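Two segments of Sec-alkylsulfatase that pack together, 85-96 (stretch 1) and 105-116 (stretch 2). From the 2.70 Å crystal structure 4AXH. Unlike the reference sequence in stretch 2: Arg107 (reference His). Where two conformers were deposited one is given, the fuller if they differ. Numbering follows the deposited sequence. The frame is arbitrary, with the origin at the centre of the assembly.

Stretch 1, residues 85-96: DMGAYQFLNDKD
Stretch 2, residues 105-116: LWRQAQLNNIAG

The most distinctive feature of this contact is a methyl group seated squarely on an indole: Leu92 CD2 lies 3.5 Å from the centroid of the Trp106 six-membered ring, only 7° off the ring normal, in a CH-pi contact. Trp106 (chi1 t, chi2 -86°) points toward stretch 1 from a helix that enters from earlier in the chain and includes residues 105-111. Leu92 (m, t) closes a 3-10 segment, 87-92, whose turns are held by Tyr89 N to Met86 O (3.1 Å) and Leu92 N to Tyr89 O (3.2 Å). The same leucine methyl, CD2, also meets Ala109 CB at 3.8 Å, three residues, nearly one turn, further along the helix.

The register runs antiparallel, with CA atoms 5.9 Å apart for Leu92 and Gln110 and 7.4 Å for Tyr89 and Asn113. Around the indole, Phe91 (chi1 p) brings CD2 to 4.2 Å from Trp106 CH2, which sits at the edge of the phenylalanine ring. Beyond Leu92 the chain passes through Asn93 (-63/122) and a left-handed Asp94 (46/54) before extending at Lys95 (-148/168), whose carbonyl reaches the indole edge: Trp106 NE1 donates a weak but nearly straight hydrogen bond to Lys95 O (3.5 Å, 162°). Gln110 (m, t) extends its amide to the same strip of backbone, where NE2 gives a weak, bent hydrogen bond to Leu92 O (3.2 Å, 130°) and lies 2.9 Å from Lys95 O. Lys95 NZ folds back to Asn93 O (2.6 Å).

A water links the segments, donating to Asn93 OD1 (2.7 Å) and Gln110 O (2.5 Å). After the helix, a type I turn runs from Leu111 to Ile114, with Ile114 N hydrogen-bonded to Leu111 O at 3.0 Å, and within it the CA-to-CB bond of Asn113 (chi1 m) points toward stretch 1. At this end Met86 (m, m, m) places CE 3.3 Å from Asn113 O and 3.9 Å from Ala115 CB.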

# COMPACT_ATOMS: atom_id res chain seq x y z
N ASP A 85 20.08 -2.36 28.88
CA ASP A 85 21.35 -1.83 29.37
C ASP A 85 21.56 -0.40 28.87
O ASP A 85 21.72 -0.19 27.66
CB ASP A 85 22.52 -2.75 28.95
CG ASP A 85 23.81 -2.62 29.76
OD1 ASP A 85 23.89 -1.69 30.62
OD2 ASP A 85 24.74 -3.45 29.52
N MET A 86 21.52 0.56 29.78
CA MET A 86 21.74 1.98 29.49
C MET A 86 23.23 2.35 29.63
O MET A 86 23.70 3.26 28.95
CB MET A 86 20.88 2.87 30.40
CG MET A 86 19.51 3.12 29.84
SD MET A 86 19.49 4.12 28.31
CE MET A 86 20.18 5.62 28.94
N GLY A 87 23.96 1.59 30.47
CA GLY A 87 25.38 1.74 30.70
C GLY A 87 26.23 1.55 29.46
O GLY A 87 27.37 2.02 29.42
N ALA A 88 25.69 0.87 28.42
CA ALA A 88 26.40 0.64 27.17
C ALA A 88 26.54 1.93 26.32
O ALA A 88 27.44 2.01 25.48
CB ALA A 88 25.70 -0.44 26.38
N TYR A 89 25.66 2.93 26.55
CA TYR A 89 25.64 4.20 25.83
C TYR A 89 26.37 5.35 26.55
O TYR A 89 26.13 6.52 26.24
CB TYR A 89 24.21 4.57 25.44
CG TYR A 89 23.57 3.54 24.54
CD1 TYR A 89 23.85 3.50 23.18
CD2 TYR A 89 22.68 2.60 25.05
CE1 TYR A 89 23.28 2.53 22.34
CE2 TYR A 89 22.09 1.63 24.23
CZ TYR A 89 22.40 1.59 22.88
OH TYR A 89 21.83 0.64 22.07
N GLN A 90 27.29 5.02 27.48
CA GLN A 90 28.09 5.96 28.27
C GLN A 90 28.95 6.91 27.41
O GLN A 90 29.09 8.08 27.77
CB GLN A 90 28.95 5.22 29.28
CG GLN A 90 29.25 6.06 30.52
CD GLN A 90 28.32 5.73 31.65
OE1 GLN A 90 28.73 5.08 32.63
NE2 GLN A 90 27.07 6.19 31.56
N PHE A 91 29.50 6.42 26.28
CA PHE A 91 30.32 7.18 25.33
C PHE A 91 29.63 8.45 24.80
O PHE A 91 30.32 9.36 24.31
CB PHE A 91 30.76 6.27 24.16
CG PHE A 91 29.62 5.69 23.35
CD1 PHE A 91 28.95 4.55 23.77
CD2 PHE A 91 29.24 6.26 22.15
CE1 PHE A 91 27.89 4.02 23.02
CE2 PHE A 91 28.19 5.73 21.40
CZ PHE A 91 27.51 4.62 21.85
N LEU A 92 28.29 8.51 24.90
CA LEU A 92 27.49 9.63 24.41
C LEU A 92 27.40 10.78 25.38
O LEU A 92 27.23 11.92 24.94
CB LEU A 92 26.06 9.16 24.05
CG LEU A 92 25.93 8.26 22.85
CD1 LEU A 92 24.60 7.52 22.87
CD2 LEU A 92 26.12 9.04 21.55
N ASN A 93 27.44 10.48 26.67
CA ASN A 93 27.23 11.46 27.74
C ASN A 93 28.19 12.62 27.89
O ASN A 93 29.40 12.43 28.14
CB ASN A 93 26.95 10.78 29.07
CG ASN A 93 25.58 10.15 29.20
OD1 ASN A 93 24.62 10.63 28.41
ND2 ASN A 93 25.36 9.27 30.04
N ASP A 94 27.59 13.84 27.82
CA ASP A 94 28.23 15.16 28.00
C ASP A 94 29.56 15.28 27.24
O ASP A 94 30.63 15.54 27.82
CB ASP A 94 28.33 15.51 29.51
CG ASP A 94 26.99 15.63 30.24
OD1 ASP A 94 26.11 16.40 29.77
OD2 ASP A 94 26.83 14.96 31.29
N LYS A 95 29.47 15.00 25.93
CA LYS A 95 30.54 15.00 24.94
C LYS A 95 29.91 15.41 23.59
O LYS A 95 28.68 15.50 23.49
CB LYS A 95 31.20 13.62 24.83
CG LYS A 95 32.22 13.35 25.91
CD LYS A 95 32.71 11.90 25.81
CE LYS A 95 32.75 11.20 27.17
NZ LYS A 95 31.39 10.81 27.67
N ASP A 96 30.74 15.73 22.58
CA ASP A 96 30.30 16.12 21.22
C ASP A 96 30.57 14.95 20.29
O ASP A 96 31.29 14.03 20.66
CB ASP A 96 30.97 17.41 20.73
CG ASP A 96 30.41 18.74 21.26
OD1 ASP A 96 29.80 18.75 22.36
OD2 ASP A 96 30.66 19.79 20.60
N LEU A 105 22.37 12.97 14.61
CA LEU A 105 22.04 11.65 15.14
C LEU A 105 22.54 11.55 16.61
O LEU A 105 21.80 11.09 17.48
CB LEU A 105 22.65 10.53 14.28
CG LEU A 105 22.33 9.05 14.71
CD1 LEU A 105 20.86 8.85 15.12
CD2 LEU A 105 22.67 8.10 13.61
N TRP A 106 23.79 12.03 16.85
CA TRP A 106 24.43 12.08 18.15
C TRP A 106 23.63 12.95 19.13
O TRP A 106 23.60 12.66 20.32
CB TRP A 106 25.85 12.63 17.97
CG TRP A 106 26.70 12.61 19.20
CD1 TRP A 106 26.75 13.55 20.17
CD2 TRP A 106 27.70 11.63 19.54
NE1 TRP A 106 27.67 13.20 21.12
CE2 TRP A 106 28.28 12.03 20.75
CE3 TRP A 106 28.16 10.44 18.92
CZ2 TRP A 106 29.31 11.30 21.37
CZ3 TRP A 106 29.16 9.71 19.55
CH2 TRP A 106 29.73 10.15 20.75
N ARG A 107 23.03 14.04 18.65
CA ARG A 107 22.24 14.99 19.42
C ARG A 107 21.02 14.23 19.95
O ARG A 107 20.71 14.32 21.14
CB ARG A 107 21.77 16.13 18.48
CG ARG A 107 21.63 17.47 19.15
CD ARG A 107 20.23 17.72 19.56
NE ARG A 107 20.23 18.85 20.49
CZ ARG A 107 19.13 19.52 20.86
NH1 ARG A 107 17.95 19.19 20.35
NH2 ARG A 107 19.22 20.52 21.72
N GLN A 108 20.32 13.46 19.06
CA GLN A 108 19.14 12.67 19.39
C GLN A 108 19.53 11.52 20.31
O GLN A 108 18.80 11.24 21.27
CB GLN A 108 18.47 12.14 18.12
CG GLN A 108 17.01 11.71 18.31
CD GLN A 108 16.02 12.81 18.47
OE1 GLN A 108 16.32 14.00 18.54
NE2 GLN A 108 14.79 12.43 18.49
N ALA A 109 20.69 10.90 20.04
CA ALA A 109 21.25 9.82 20.85
C ALA A 109 21.42 10.28 22.28
O ALA A 109 20.99 9.58 23.19
CB ALA A 109 22.60 9.37 20.26
N GLN A 110 21.97 11.49 22.47
CA GLN A 110 22.22 12.12 23.78
C GLN A 110 20.95 12.41 24.52
O GLN A 110 20.94 12.26 25.74
CB GLN A 110 23.02 13.42 23.65
CG GLN A 110 24.49 13.22 23.29
CD GLN A 110 25.19 14.54 23.30
OE1 GLN A 110 25.01 15.37 22.41
NE2 GLN A 110 25.96 14.78 24.34
N LEU A 111 19.91 12.84 23.81
CA LEU A 111 18.62 13.15 24.40
C LEU A 111 17.97 11.87 24.91
O LEU A 111 17.50 11.82 26.04
CB LEU A 111 17.72 13.86 23.37
CG LEU A 111 17.98 15.37 23.13
CD1 LEU A 111 17.45 15.81 21.78
CD2 LEU A 111 17.36 16.20 24.18
N ASN A 112 18.03 10.81 24.11
CA ASN A 112 17.47 9.49 24.40
C ASN A 112 18.16 8.76 25.56
O ASN A 112 17.70 7.70 25.98
CB ASN A 112 17.42 8.63 23.11
CG ASN A 112 16.31 9.02 22.16
OD1 ASN A 112 15.26 9.49 22.58
ND2 ASN A 112 16.52 8.82 20.86
N ASN A 113 19.26 9.35 26.07
CA ASN A 113 20.04 8.87 27.20
C ASN A 113 19.47 9.40 28.50
O ASN A 113 19.74 8.83 29.56
CB ASN A 113 21.49 9.29 27.08
CG ASN A 113 22.32 8.50 26.13
OD1 ASN A 113 22.89 9.04 25.19
ND2 ASN A 113 22.54 7.27 26.42
N ILE A 114 18.68 10.50 28.42
CA ILE A 114 18.03 11.10 29.60
C ILE A 114 16.93 10.16 30.07
O ILE A 114 15.78 10.27 29.62
CB ILE A 114 17.65 12.61 29.44
CG1 ILE A 114 18.91 13.47 29.17
CG2 ILE A 114 16.96 13.15 30.71
CD1 ILE A 114 18.83 14.43 28.01
N ALA A 115 17.33 9.16 30.90
CA ALA A 115 16.46 8.09 31.40
C ALA A 115 16.14 8.20 32.88
O ALA A 115 16.92 8.76 33.66
CB ALA A 115 17.10 6.74 31.12
N GLY A 116 14.98 7.67 33.26
CA GLY A 116 14.55 7.65 34.65
C GLY A 116 13.11 8.01 34.92
O GLY A 116 12.23 7.81 34.06
O HOH W 1 22.86 12.40 27.37